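Local coordinates for DNA repair protein RAD2 (Saccharomyces cerevisiae, PDB 4Q0W) that cuts single-stranded DNA as a structure-specific endonuclease of nucleotide excision repair, making the incision needed to remove UV-induced and other bulky damage, at residues E22-A27 against K202-M207; R59-L64 against P71-D76; E171-C176 against F196-T201; G10-P15 against K224-D229; K63-G68 against S159-P164. One frame throughout, in Å; residues are numbered along the deposited sequence.

Contact 1 of 5, residues E22-A27 against K202-M207. With nucleotides of chain C.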
# COMPACT_ATOMS: atom_id res chain seq x y z
N GLU A 22 -37.46 15.24 3.70
CA GLU A 22 -38.86 15.28 3.33
C GLU A 22 -39.17 16.48 2.44
O GLU A 22 -38.77 17.59 2.75
CB GLU A 22 -39.75 15.31 4.57
CG GLU A 22 -41.22 15.41 4.25
CD GLU A 22 -42.11 15.42 5.48
OE1 GLU A 22 -42.97 16.33 5.58
OE2 GLU A 22 -41.96 14.52 6.35
N ASP A 23 -39.86 16.21 1.32
CA ASP A 23 -40.23 17.22 0.31
C ASP A 23 -39.08 17.77 -0.54
O ASP A 23 -39.32 18.57 -1.45
CB ASP A 23 -41.04 18.37 0.92
CG ASP A 23 -42.36 17.90 1.49
OD1 ASP A 23 -43.01 17.06 0.84
OD2 ASP A 23 -42.74 18.37 2.59
N LYS A 24 -37.85 17.34 -0.28
CA LYS A 24 -36.72 17.75 -1.11
C LYS A 24 -36.88 17.22 -2.54
O LYS A 24 -37.23 16.05 -2.73
CB LYS A 24 -35.40 17.26 -0.53
CG LYS A 24 -34.57 18.33 0.16
CD LYS A 24 -35.40 19.10 1.17
CE LYS A 24 -34.61 20.26 1.77
NZ LYS A 24 -33.33 19.81 2.39
N ARG A 25 -36.65 18.08 -3.52
CA ARG A 25 -36.56 17.64 -4.92
C ARG A 25 -35.12 17.17 -5.10
O ARG A 25 -34.18 17.92 -4.79
CB ARG A 25 -36.85 18.79 -5.89
CG ARG A 25 -38.26 19.38 -5.79
CD ARG A 25 -38.33 20.74 -6.49
NE ARG A 25 -37.32 21.63 -5.93
CZ ARG A 25 -36.83 22.71 -6.55
NH1 ARG A 25 -37.26 23.05 -7.75
NH2 ARG A 25 -35.90 23.44 -5.95
N MET A 26 -34.93 15.94 -5.57
CA MET A 26 -33.60 15.36 -5.66
C MET A 26 -33.33 14.78 -7.04
O MET A 26 -34.09 13.93 -7.51
CB MET A 26 -33.42 14.25 -4.61
CG MET A 26 -33.40 14.71 -3.18
SD MET A 26 -31.84 15.49 -2.72
CE MET A 26 -31.73 14.90 -1.03
N ALA A 27 -32.28 15.25 -7.70
CA ALA A 27 -31.87 14.61 -8.95
C ALA A 27 -31.26 13.26 -8.60
O ALA A 27 -30.31 13.18 -7.80
CB ALA A 27 -30.86 15.46 -9.70
N LYS A 202 -24.50 20.14 -4.01
CA LYS A 202 -25.18 19.62 -2.81
C LYS A 202 -25.45 18.13 -2.98
O LYS A 202 -26.52 17.72 -3.46
CB LYS A 202 -26.49 20.37 -2.53
CG LYS A 202 -26.30 21.84 -2.12
CD LYS A 202 -27.62 22.57 -1.99
N ILE A 203 -24.48 17.33 -2.56
CA ILE A 203 -24.39 15.93 -2.97
C ILE A 203 -24.77 15.02 -1.82
O ILE A 203 -24.27 15.21 -0.71
CB ILE A 203 -22.94 15.60 -3.41
CG1 ILE A 203 -22.46 16.55 -4.51
CG2 ILE A 203 -22.82 14.13 -3.82
CD1 ILE A 203 -23.44 16.77 -5.63
N TYR A 204 -25.63 14.04 -2.08
CA TYR A 204 -25.97 13.05 -1.05
C TYR A 204 -25.43 11.68 -1.43
O TYR A 204 -25.93 11.03 -2.36
CB TYR A 204 -27.48 13.02 -0.79
CG TYR A 204 -28.03 14.34 -0.28
CD1 TYR A 204 -28.25 15.41 -1.14
CD2 TYR A 204 -28.33 14.52 1.07
CE1 TYR A 204 -28.75 16.61 -0.68
CE2 TYR A 204 -28.83 15.73 1.54
CZ TYR A 204 -29.04 16.76 0.66
OH TYR A 204 -29.54 17.96 1.11
N LYS A 205 -24.42 11.24 -0.68
CA LYS A 205 -23.68 10.02 -0.98
C LYS A 205 -24.10 8.89 -0.02
O LYS A 205 -24.45 9.16 1.14
CB LYS A 205 -22.16 10.29 -0.85
CG LYS A 205 -21.30 9.05 -0.98
CD LYS A 205 -19.80 9.31 -0.89
CE LYS A 205 -19.07 7.97 -0.77
NZ LYS A 205 -17.58 8.10 -0.81
N ASN A 206 -24.06 7.65 -0.50
CA ASN A 206 -24.43 6.46 0.29
C ASN A 206 -25.90 6.44 0.67
O ASN A 206 -26.28 5.90 1.71
CB ASN A 206 -23.55 6.33 1.56
CG ASN A 206 -22.10 6.07 1.24
OD1 ASN A 206 -21.74 5.82 0.09
ND2 ASN A 206 -21.26 6.10 2.26
N MET A 207 -26.73 7.05 -0.17
CA MET A 207 -28.17 7.10 0.03
C MET A 207 -28.79 5.69 0.16
O MET A 207 -29.75 5.50 0.90
CB MET A 207 -28.83 7.85 -1.12
CG MET A 207 -30.34 7.97 -1.04
SD MET A 207 -30.85 9.21 0.18
CE MET A 207 -32.56 8.72 0.40
P DT C 6 -15.36 5.56 -0.91
OP1 DT C 6 -16.11 6.26 0.16
OP2 DT C 6 -14.12 6.16 -1.48
O5' DT C 6 -14.98 4.08 -0.42
C5' DT C 6 -15.97 3.16 0.04
C4' DT C 6 -15.36 1.80 0.33
O4' DT C 6 -14.92 1.13 -0.89
C3' DT C 6 -14.15 1.80 1.27
O3' DT C 6 -14.52 0.96 2.38
C2' DT C 6 -12.98 1.24 0.43
C1' DT C 6 -13.72 0.43 -0.63
N1 DT C 6 -13.06 0.24 -1.97
C2 DT C 6 -12.93 -1.05 -2.46
O2 DT C 6 -13.29 -2.04 -1.84
N3 DT C 6 -12.35 -1.15 -3.69
C4 DT C 6 -11.89 -0.11 -4.48
O4 DT C 6 -11.38 -0.32 -5.58
C5 DT C 6 -12.06 1.22 -3.92
C7 DT C 6 -11.60 2.43 -4.70
C6 DT C 6 -12.64 1.33 -2.71
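Met-26 carries the contact, with its terminal methyl laid over one face of the Tyr-204 ring. Its side chain is bent at both later torsions (chi2 -76°, chi3 -144°), which brings CE there. CE sits 3.5 Å from CE1 of Tyr-204 and almost on the ring normal, 13° off it, a CH-pi contact. SD of Met-26 lies obliquely to the same ring, 4.4 Å from its centroid, and makes a Met-aromatic pair. An alanine in place of Tyr-204 would probably leave the Met-26 methyl without its aromatic face and open a gap between the side chains of strands 25-29 and 202-205. The next residue, Lys-205, takes the other direction: its extended chain places NZ 2.5 Å from OP1 of DT6 of chain C, a hydrogen bond to the DNA backbone. The two strands are not neighbours in the central sheet. Strand 187-189 runs between 25-29 and 202-205, and Ile-189 touches Met-26. Phe-216 of strand 213-218 meets the Tyr-204 ring.

Contact 2 of 5, residues R59-L64 against P71-D76; sequences RRICKL and PVFVFD
Pro-71 meets Leu-64 near the start of strand 70-75, with CB of the proline 4.0 Å from CD1 of the leucine. Two residues on, Phe-73 brings its ring against the helix. Its CE1 lies 4.0 Å from the same CD1 of Leu-64, so one methyl serves both strand residues. The CZ of Phe-73 reaches CG1 of Ile-61 at 3.9 Å, one helical turn back. Both aliphatic groups approach the ring obliquely. In Leu-64, chi1 of -62° with an extended chi2 sends CD1 toward the strand, where it meets both residues. Strand 71-75 runs roughly antiparallel to helix 59-64, at 149° for these short segments. Helix 52-66 packs here on strand 70-75 of the mixed sheet that both domains build. At the end of the strand follows Asp-76, a magnesium ligand by similarity, whose OD1 accepts a hydrogen bond from Ala-172 N. Between helix and strand the contact is wholly apolar and buried, so its hold rests on shape and exclusion of water rather than on directed bonds.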
# COMPACT_ATOMS: atom_id res chain seq x y z
N ARG A 59 -37.16 -1.17 -5.06
CA ARG A 59 -36.76 -1.00 -3.67
C ARG A 59 -36.20 0.40 -3.37
O ARG A 59 -36.48 0.99 -2.31
CB ARG A 59 -35.72 -2.07 -3.31
CG ARG A 59 -35.20 -1.99 -1.88
CD ARG A 59 -34.21 -3.12 -1.59
N ARG A 60 -35.39 0.92 -4.29
CA ARG A 60 -34.82 2.25 -4.08
C ARG A 60 -35.87 3.35 -4.23
O ARG A 60 -35.87 4.32 -3.47
CB ARG A 60 -33.63 2.49 -5.03
CG ARG A 60 -32.44 1.60 -4.69
CD ARG A 60 -31.19 2.03 -5.45
NE ARG A 60 -30.02 1.27 -5.02
CZ ARG A 60 -28.80 1.45 -5.51
NH1 ARG A 60 -28.59 2.38 -6.44
NH2 ARG A 60 -27.79 0.71 -5.08
N ILE A 61 -36.77 3.19 -5.20
CA ILE A 61 -37.85 4.15 -5.41
C ILE A 61 -38.72 4.23 -4.15
O ILE A 61 -39.11 5.32 -3.71
CB ILE A 61 -38.72 3.75 -6.61
CG1 ILE A 61 -37.99 4.03 -7.92
CG2 ILE A 61 -40.07 4.49 -6.60
CD1 ILE A 61 -38.64 3.35 -9.15
N CYS A 62 -39.01 3.08 -3.56
CA CYS A 62 -39.84 3.03 -2.37
C CYS A 62 -39.16 3.73 -1.20
O CYS A 62 -39.81 4.41 -0.42
CB CYS A 62 -40.20 1.58 -2.03
SG CYS A 62 -41.39 0.85 -3.21
N LYS A 63 -37.84 3.57 -1.08
CA LYS A 63 -37.10 4.22 0.01
C LYS A 63 -37.22 5.74 -0.12
O LYS A 63 -37.55 6.42 0.84
CB LYS A 63 -35.63 3.77 0.02
CG LYS A 63 -34.82 4.36 1.19
CD LYS A 63 -33.45 3.69 1.32
CE LYS A 63 -32.60 4.35 2.41
NZ LYS A 63 -31.26 3.71 2.56
N LEU A 64 -36.99 6.25 -1.33
CA LEU A 64 -37.13 7.68 -1.60
C LEU A 64 -38.54 8.17 -1.27
O LEU A 64 -38.72 9.20 -0.61
CB LEU A 64 -36.79 7.99 -3.07
CG LEU A 64 -35.35 7.68 -3.54
CD1 LEU A 64 -35.21 7.81 -5.04
CD2 LEU A 64 -34.35 8.60 -2.83
N PRO A 71 -38.17 12.62 -6.30
CA PRO A 71 -36.99 12.37 -7.15
C PRO A 71 -37.22 12.74 -8.61
O PRO A 71 -38.35 12.72 -9.09
CB PRO A 71 -36.79 10.85 -7.03
CG PRO A 71 -38.17 10.29 -6.78
CD PRO A 71 -38.99 11.40 -6.12
N VAL A 72 -36.15 13.11 -9.30
CA VAL A 72 -36.18 13.06 -10.75
C VAL A 72 -34.99 12.24 -11.22
O VAL A 72 -33.84 12.54 -10.90
CB VAL A 72 -36.31 14.45 -11.43
CG1 VAL A 72 -35.62 15.51 -10.66
CG2 VAL A 72 -35.85 14.41 -12.90
N PHE A 73 -35.29 11.16 -11.94
CA PHE A 73 -34.27 10.21 -12.34
C PHE A 73 -33.54 10.71 -13.58
O PHE A 73 -34.16 11.21 -14.53
CB PHE A 73 -34.89 8.81 -12.56
CG PHE A 73 -34.99 8.01 -11.29
CD1 PHE A 73 -35.74 8.47 -10.21
CD2 PHE A 73 -34.32 6.80 -11.17
CE1 PHE A 73 -35.83 7.73 -9.03
CE2 PHE A 73 -34.41 6.04 -9.99
CZ PHE A 73 -35.16 6.52 -8.92
N VAL A 74 -32.22 10.57 -13.57
CA VAL A 74 -31.42 10.99 -14.71
C VAL A 74 -30.63 9.81 -15.24
O VAL A 74 -29.93 9.13 -14.47
CB VAL A 74 -30.48 12.16 -14.35
CG1 VAL A 74 -29.69 12.60 -15.59
CG2 VAL A 74 -31.28 13.33 -13.81
N PHE A 75 -30.76 9.56 -16.55
CA PHE A 75 -30.03 8.49 -17.21
C PHE A 75 -28.93 9.05 -18.13
O PHE A 75 -29.03 10.19 -18.60
CB PHE A 75 -30.99 7.61 -18.02
CG PHE A 75 -31.98 6.86 -17.16
CD1 PHE A 75 -33.20 7.44 -16.80
CD2 PHE A 75 -31.69 5.59 -16.68
CE1 PHE A 75 -34.11 6.75 -16.00
CE2 PHE A 75 -32.59 4.89 -15.88
CZ PHE A 75 -33.80 5.48 -15.54
N ASP A 76 -27.88 8.26 -18.38
CA ASP A 76 -26.84 8.64 -19.34
C ASP A 76 -27.39 8.65 -20.76
O ASP A 76 -28.19 7.78 -21.12
CB ASP A 76 -25.69 7.64 -19.31
CG ASP A 76 -24.65 7.94 -18.26
OD1 ASP A 76 -24.63 9.08 -17.73
OD2 ASP A 76 -23.85 7.04 -17.97

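Contact 3 of 5, residues E171-C176 against F196-T201; sequences EAEAQC and FLFGGT. With CA (calcium ion), chain E.
Ala-174 lays its methyl over one face of the Phe-198 ring, beside the metal site of this XPG/RAD2 nuclease core. Its CB is 3.7 Å from the ring centroid and 12° off the normal, a CH-pi contact. Two acidic side chains, probably magnesium ligands as in relatives, gather round the outer part of the ring. OE2 of Glu-173 lies at its edge, and OE1 of Glu-171 comes within 3.4 Å of CZ of Phe-198, the carboxylate turned 81° from the ring. Glu-173 binds the calcium ion, which it shares with Asp-194; its chain bends at chi2 (96°) to bring OE2 there. A leucine in place of Phe-198 is likely to cost the Ala-174 methyl its flat cover and leave both carboxylates without that neighbour. Further out, Tyr-317 meets the same ring. Gly-199, right after Phe-198, is the C-prime residue of the Schellman motif that ends the short helix 194-197. One water donates to both backbones, 2.9 Å from Ala-174 O and 3.0 Å from Phe-198 O.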
# COMPACT_ATOMS: atom_id res chain seq x y z
N GLU A 171 -23.38 12.67 -20.05
CA GLU A 171 -23.24 12.11 -18.71
C GLU A 171 -24.34 12.55 -17.75
O GLU A 171 -24.69 13.74 -17.67
CB GLU A 171 -21.86 12.41 -18.13
CG GLU A 171 -20.79 11.46 -18.64
CD GLU A 171 -19.39 12.00 -18.45
OE1 GLU A 171 -19.12 13.10 -18.99
OE2 GLU A 171 -18.57 11.34 -17.78
N ALA A 172 -24.89 11.60 -17.01
CA ALA A 172 -25.98 11.89 -16.08
C ALA A 172 -25.56 12.87 -14.97
O ALA A 172 -26.31 13.78 -14.63
CB ALA A 172 -26.53 10.61 -15.50
N GLU A 173 -24.36 12.68 -14.42
CA GLU A 173 -23.88 13.52 -13.32
C GLU A 173 -23.79 14.97 -13.74
O GLU A 173 -24.09 15.87 -12.96
CB GLU A 173 -22.50 13.08 -12.80
CG GLU A 173 -22.30 11.60 -12.68
CD GLU A 173 -21.62 11.03 -13.90
OE1 GLU A 173 -22.33 10.49 -14.79
OE2 GLU A 173 -20.38 11.13 -13.98
N ALA A 174 -23.34 15.21 -14.98
CA ALA A 174 -23.26 16.57 -15.49
C ALA A 174 -24.66 17.18 -15.56
O ALA A 174 -24.87 18.32 -15.14
CB ALA A 174 -22.59 16.60 -16.87
N GLN A 175 -25.60 16.41 -16.08
CA GLN A 175 -26.98 16.89 -16.17
C GLN A 175 -27.56 17.15 -14.78
O GLN A 175 -28.29 18.13 -14.58
CB GLN A 175 -27.85 15.91 -16.94
CG GLN A 175 -29.30 16.39 -17.12
CD GLN A 175 -29.40 17.52 -18.12
OE1 GLN A 175 -28.97 17.38 -19.27
NE2 GLN A 175 -29.95 18.65 -17.69
N CYS A 176 -27.24 16.29 -13.81
CA CYS A 176 -27.71 16.51 -12.43
C CYS A 176 -27.23 17.86 -11.90
O CYS A 176 -28.00 18.63 -11.33
CB CYS A 176 -27.27 15.38 -11.49
SG CYS A 176 -28.07 13.77 -11.78
N PHE A 196 -18.95 16.91 -8.61
CA PHE A 196 -18.37 18.17 -8.11
C PHE A 196 -17.67 18.91 -9.26
O PHE A 196 -17.81 20.13 -9.39
CB PHE A 196 -17.35 17.91 -7.00
CG PHE A 196 -17.96 17.42 -5.70
CD1 PHE A 196 -18.77 18.25 -4.94
CD2 PHE A 196 -17.71 16.13 -5.24
CE1 PHE A 196 -19.34 17.79 -3.75
CE2 PHE A 196 -18.27 15.67 -4.05
CZ PHE A 196 -19.08 16.50 -3.32
N LEU A 197 -16.91 18.17 -10.07
CA LEU A 197 -16.16 18.76 -11.18
C LEU A 197 -17.08 19.35 -12.24
O LEU A 197 -16.75 20.35 -12.88
CB LEU A 197 -15.17 17.74 -11.79
CG LEU A 197 -13.87 17.58 -10.98
CD1 LEU A 197 -14.13 16.98 -9.60
CD2 LEU A 197 -12.84 16.74 -11.73
N PHE A 198 -18.27 18.75 -12.40
CA PHE A 198 -19.29 19.32 -13.27
C PHE A 198 -20.06 20.45 -12.59
O PHE A 198 -21.09 20.89 -13.09
CB PHE A 198 -20.29 18.23 -13.73
CG PHE A 198 -19.70 17.20 -14.65
CD1 PHE A 198 -19.11 17.58 -15.85
CD2 PHE A 198 -19.75 15.85 -14.33
CE1 PHE A 198 -18.56 16.61 -16.72
CE2 PHE A 198 -19.21 14.88 -15.19
CZ PHE A 198 -18.62 15.26 -16.38
N GLY A 199 -19.59 20.89 -11.43
CA GLY A 199 -20.23 22.01 -10.76
C GLY A 199 -21.41 21.66 -9.86
O GLY A 199 -22.18 22.55 -9.48
N GLY A 200 -21.57 20.38 -9.52
CA GLY A 200 -22.63 19.99 -8.60
C GLY A 200 -22.23 20.43 -7.21
O GLY A 200 -21.07 20.31 -6.84
N THR A 201 -23.18 20.95 -6.43
CA THR A 201 -22.80 21.54 -5.14
C THR A 201 -23.45 20.96 -3.89
O THR A 201 -23.01 21.29 -2.81
CB THR A 201 -23.05 23.06 -5.10
OG1 THR A 201 -24.46 23.33 -5.15
CG2 THR A 201 -22.34 23.76 -6.27
CA CA E . -18.58 9.94 -14.48
O HOH W 1 -22.90 20.42 -15.45
O HOH W 2 -17.60 7.81 -13.71
O HOH W 3 -19.71 7.86 -14.56

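Contact 4 of 5, residues G10-P15 against K224-D229; sequences GPTARP and KLLGLD
Thr-12 and Leu-226 reach toward each other tip to tip. The methyl CG2 of Thr-12 touches CD1 of Leu-226 at 3.7 Å and its CG at 3.8 Å. Leu-225 meets the same methyl: its CD1 stands 4.1 Å from CG2 of Thr-12. One methyl group therefore takes up two consecutive leucines, whose CB atoms both point toward segment 10-15. The first torsion of Thr-12 divides its branches. CG2 is anti to the carbonyl carbon and faces the leucines, while OG1 lies between the backbone N and the carbonyl carbon (chi1 70°). The hydroxyl oxygen is hydrogen-bonded with the backbone O of Ala-9, so the polar branch is satisfied within its own chain turn and the apolar branch is given to the contact. Thr-12 closes a short 3-10 turn, in which Ala-13 N bonds to Gly-10 O at 2.8 Å. Strand 14-17, an outermost strand of the mixed sheet, begins just after it. On the other side, Leu-225 and Leu-226 form the last turn of helix 219-226, which follows strand 213-218, the sheet neighbour of 14-17. The contact thus joins the start of the N-domain to the I-domain, away from the metal-binding residues. Gly-227, with positive phi, lets the chain leave the helix. Ile-222, one turn earlier in that helix, and Tyr-217 of the strand also touch the Thr-12 side chain.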
# COMPACT_ATOMS: atom_id res chain seq x y z
N GLY A 10 -13.91 13.29 2.08
CA GLY A 10 -14.50 12.58 3.21
C GLY A 10 -14.66 13.37 4.50
O GLY A 10 -15.78 13.50 5.00
N PRO A 11 -13.55 13.92 5.03
CA PRO A 11 -13.65 14.61 6.33
C PRO A 11 -14.55 15.84 6.30
O PRO A 11 -14.82 16.36 7.37
CB PRO A 11 -12.20 15.02 6.65
CG PRO A 11 -11.47 14.92 5.36
CD PRO A 11 -12.16 13.86 4.56
N THR A 12 -15.03 16.27 5.14
CA THR A 12 -15.97 17.39 5.14
C THR A 12 -17.42 16.90 5.14
O THR A 12 -18.35 17.70 5.14
CB THR A 12 -15.78 18.30 3.93
OG1 THR A 12 -16.20 17.61 2.75
CG2 THR A 12 -14.28 18.71 3.80
N ALA A 13 -17.61 15.58 5.10
CA ALA A 13 -18.96 15.02 5.01
C ALA A 13 -19.71 15.29 6.30
O ALA A 13 -19.15 15.20 7.39
CB ALA A 13 -18.90 13.53 4.77
N ARG A 14 -21.00 15.60 6.16
CA ARG A 14 -21.86 15.77 7.32
C ARG A 14 -23.03 14.78 7.27
O ARG A 14 -23.77 14.73 6.28
CB ARG A 14 -22.38 17.20 7.40
CG ARG A 14 -21.28 18.21 7.72
CD ARG A 14 -20.97 18.23 9.22
NE ARG A 14 -21.95 19.02 9.96
CZ ARG A 14 -22.01 20.36 9.95
NH1 ARG A 14 -21.14 21.05 9.23
NH2 ARG A 14 -22.93 21.01 10.67
N PRO A 15 -23.17 13.97 8.33
CA PRO A 15 -24.25 12.98 8.42
C PRO A 15 -25.59 13.67 8.46
O PRO A 15 -25.78 14.62 9.22
CB PRO A 15 -23.97 12.28 9.76
CG PRO A 15 -22.50 12.55 10.03
CD PRO A 15 -22.28 13.93 9.50
N LYS A 224 -14.17 26.05 1.71
CA LYS A 224 -13.82 26.62 3.01
C LYS A 224 -12.89 25.75 3.82
O LYS A 224 -11.97 26.26 4.45
CB LYS A 224 -15.08 26.91 3.83
CG LYS A 224 -15.83 28.14 3.39
CD LYS A 224 -17.12 28.31 4.20
CE LYS A 224 -17.98 29.44 3.63
NZ LYS A 224 -19.31 29.50 4.30
N LEU A 225 -13.12 24.44 3.84
CA LEU A 225 -12.33 23.58 4.73
C LEU A 225 -11.07 23.00 4.08
O LEU A 225 -10.10 22.71 4.77
CB LEU A 225 -13.20 22.46 5.30
CG LEU A 225 -14.52 22.92 5.91
CD1 LEU A 225 -15.32 21.73 6.44
CD2 LEU A 225 -14.28 23.97 7.00
N LEU A 226 -11.09 22.82 2.76
CA LEU A 226 -9.96 22.19 2.09
C LEU A 226 -9.22 23.15 1.16
O LEU A 226 -8.12 22.84 0.69
CB LEU A 226 -10.41 20.95 1.31
CG LEU A 226 -10.98 19.81 2.15
CD1 LEU A 226 -11.59 18.74 1.25
CD2 LEU A 226 -9.90 19.21 3.02
N GLY A 227 -9.82 24.30 0.91
CA GLY A 227 -9.18 25.30 0.07
C GLY A 227 -9.27 24.91 -1.39
O GLY A 227 -8.49 25.40 -2.20
N LEU A 228 -10.22 24.04 -1.73
CA LEU A 228 -10.34 23.56 -3.11
C LEU A 228 -11.54 24.16 -3.81
O LEU A 228 -12.69 23.96 -3.38
CB LEU A 228 -10.40 22.03 -3.16
CG LEU A 228 -9.18 21.32 -2.58
CD1 LEU A 228 -9.37 19.80 -2.53
CD2 LEU A 228 -7.94 21.67 -3.38
N ASP A 229 -11.30 24.90 -4.89
CA ASP A 229 -12.42 25.37 -5.71
C ASP A 229 -12.63 24.42 -6.89
O ASP A 229 -11.97 23.38 -6.99
CB ASP A 229 -12.24 26.82 -6.17
CG ASP A 229 -11.05 27.02 -7.10
OD1 ASP A 229 -10.43 26.03 -7.56
OD2 ASP A 229 -10.73 28.20 -7.39

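Contact 5 of 5, residues K63-G68 against S159-P164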
# COMPACT_ATOMS: atom_id res chain seq x y z
N LYS A 63 -37.84 3.57 -1.08
CA LYS A 63 -37.10 4.22 0.01
C LYS A 63 -37.22 5.74 -0.12
O LYS A 63 -37.55 6.42 0.84
CB LYS A 63 -35.63 3.77 0.02
CG LYS A 63 -34.82 4.36 1.19
CD LYS A 63 -33.45 3.69 1.32
CE LYS A 63 -32.60 4.35 2.41
NZ LYS A 63 -31.26 3.71 2.56
N LEU A 64 -36.99 6.25 -1.33
CA LEU A 64 -37.13 7.68 -1.60
C LEU A 64 -38.54 8.17 -1.27
O LEU A 64 -38.72 9.20 -0.61
CB LEU A 64 -36.79 7.99 -3.07
CG LEU A 64 -35.35 7.68 -3.54
CD1 LEU A 64 -35.21 7.81 -5.04
CD2 LEU A 64 -34.35 8.60 -2.83
N LEU A 65 -39.55 7.43 -1.72
CA LEU A 65 -40.92 7.86 -1.52
C LEU A 65 -41.31 7.78 -0.05
O LEU A 65 -42.04 8.64 0.46
CB LEU A 65 -41.89 7.05 -2.39
CG LEU A 65 -41.86 7.36 -3.89
CD1 LEU A 65 -42.92 6.56 -4.66
CD2 LEU A 65 -42.00 8.86 -4.16
N TYR A 66 -40.79 6.76 0.63
CA TYR A 66 -41.01 6.60 2.06
C TYR A 66 -40.61 7.83 2.88
O TYR A 66 -41.25 8.14 3.88
CB TYR A 66 -40.23 5.39 2.58
CG TYR A 66 -40.42 5.17 4.08
CD1 TYR A 66 -41.53 4.47 4.56
CD2 TYR A 66 -39.52 5.68 5.01
CE1 TYR A 66 -41.72 4.27 5.92
CE2 TYR A 66 -39.70 5.49 6.37
CZ TYR A 66 -40.80 4.78 6.82
OH TYR A 66 -40.98 4.59 8.17
N PHE A 67 -39.54 8.51 2.48
CA PHE A 67 -39.09 9.67 3.24
C PHE A 67 -39.60 10.95 2.60
O PHE A 67 -39.17 12.05 2.96
CB PHE A 67 -37.57 9.69 3.36
CG PHE A 67 -37.03 8.61 4.25
CD1 PHE A 67 -37.20 8.68 5.63
CD2 PHE A 67 -36.34 7.52 3.72
CE1 PHE A 67 -36.70 7.68 6.47
CE2 PHE A 67 -35.85 6.52 4.55
CZ PHE A 67 -36.04 6.60 5.93
N GLY A 68 -40.51 10.81 1.65
CA GLY A 68 -41.16 11.96 1.05
C GLY A 68 -40.29 12.73 0.08
O GLY A 68 -40.59 13.89 -0.25
N SER A 159 -42.56 5.73 -14.59
CA SER A 159 -43.73 6.50 -14.98
C SER A 159 -45.02 6.01 -14.31
O SER A 159 -45.89 6.81 -13.98
CB SER A 159 -43.87 6.58 -16.51
OG SER A 159 -44.21 5.32 -17.05
N ARG A 160 -45.12 4.71 -14.06
CA ARG A 160 -46.26 4.18 -13.30
C ARG A 160 -46.22 4.64 -11.83
O ARG A 160 -47.26 4.64 -11.15
CB ARG A 160 -46.32 2.65 -13.40
CG ARG A 160 -46.49 2.16 -14.84
CD ARG A 160 -46.67 0.63 -14.93
NE ARG A 160 -46.76 0.19 -16.33
CZ ARG A 160 -47.40 -0.90 -16.75
NH1 ARG A 160 -48.04 -1.69 -15.89
NH2 ARG A 160 -47.41 -1.18 -18.04
N PHE A 161 -45.04 5.02 -11.35
CA PHE A 161 -44.89 5.63 -10.02
C PHE A 161 -45.20 7.12 -10.10
O PHE A 161 -45.28 7.80 -9.07
CB PHE A 161 -43.47 5.46 -9.49
CG PHE A 161 -43.28 4.29 -8.57
CD1 PHE A 161 -43.80 4.31 -7.28
CD2 PHE A 161 -42.55 3.18 -8.98
CE1 PHE A 161 -43.62 3.24 -6.43
CE2 PHE A 161 -42.36 2.10 -8.13
CZ PHE A 161 -42.88 2.13 -6.85
N GLY A 162 -45.35 7.64 -11.32
CA GLY A 162 -45.52 9.07 -11.50
C GLY A 162 -44.25 9.88 -11.26
O GLY A 162 -44.31 11.08 -10.97
N ILE A 163 -43.09 9.23 -11.40
CA ILE A 163 -41.80 9.89 -11.18
C ILE A 163 -41.17 10.34 -12.49
O ILE A 163 -40.94 9.54 -13.39
CB ILE A 163 -40.83 8.97 -10.41
CG1 ILE A 163 -41.36 8.68 -9.00
CG2 ILE A 163 -39.42 9.59 -10.31
CD1 ILE A 163 -40.66 7.53 -8.33
N PRO A 164 -40.89 11.65 -12.59
CA PRO A 164 -40.27 12.18 -13.80
C PRO A 164 -38.85 11.67 -13.98
O PRO A 164 -38.12 11.45 -13.00
CB PRO A 164 -40.27 13.70 -13.56
CG PRO A 164 -40.28 13.86 -12.09
CD PRO A 164 -41.04 12.67 -11.54
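Leu-65 makes all the apolar contacts across this pair of segments, and it makes them through one methyl. CD1 of Leu-65 lies 3.6 Å from CD1 of Phe-161 and 3.8 Å from its CE1. The leucine crosses the phenylalanine at a slant and meets the ring obliquely. The same CD1 is also near CD1 of Ile-163, more loosely, at 4.4 Å. The backbone hydrogen bonds are those of helix ends. Both segments finish a helix with a Schellman motif. In the first, Gly-68 is the C-prime residue, and its N bonds to Leu-65 O at 2.9 Å. In the second, Gly-162 takes the positive phi, with its N 2.8 Å from Ser-159 O. The contact joins helix 52-66 of the N-domain to the end of helix 148-160 of the I-domain. Beyond it, Phe-161 packs on Ile-61 and Cys-62 of the first helix and on Leu-339 of helix 336-347, while Ile-163 reaches Pro-71 and Phe-73.

In the fold
From the N terminus, contact 4 opens first, at 10-15, and closes last, at 224-229, so the other four nest inside its loop. Contact 1 opens at 22-27 and closes at 202-207; contacts 2, 3 and 5 lie within it. Contacts 2 and 5 both start on helix 52-66 and share Lys-63 and Leu-64. Contact 2 closes after a short turn, contact 5 only at 159-164. Contact 3 then follows in series, from 171-176 to 196-201. Contacts 1, 4 and 5 each tie the N-domain to the I-domain, whereas contact 2 stays in the former and contact 3 in the latter. A probable hydrogen bond from Phe-73 N to Pro-164 O links contacts 2 and 5.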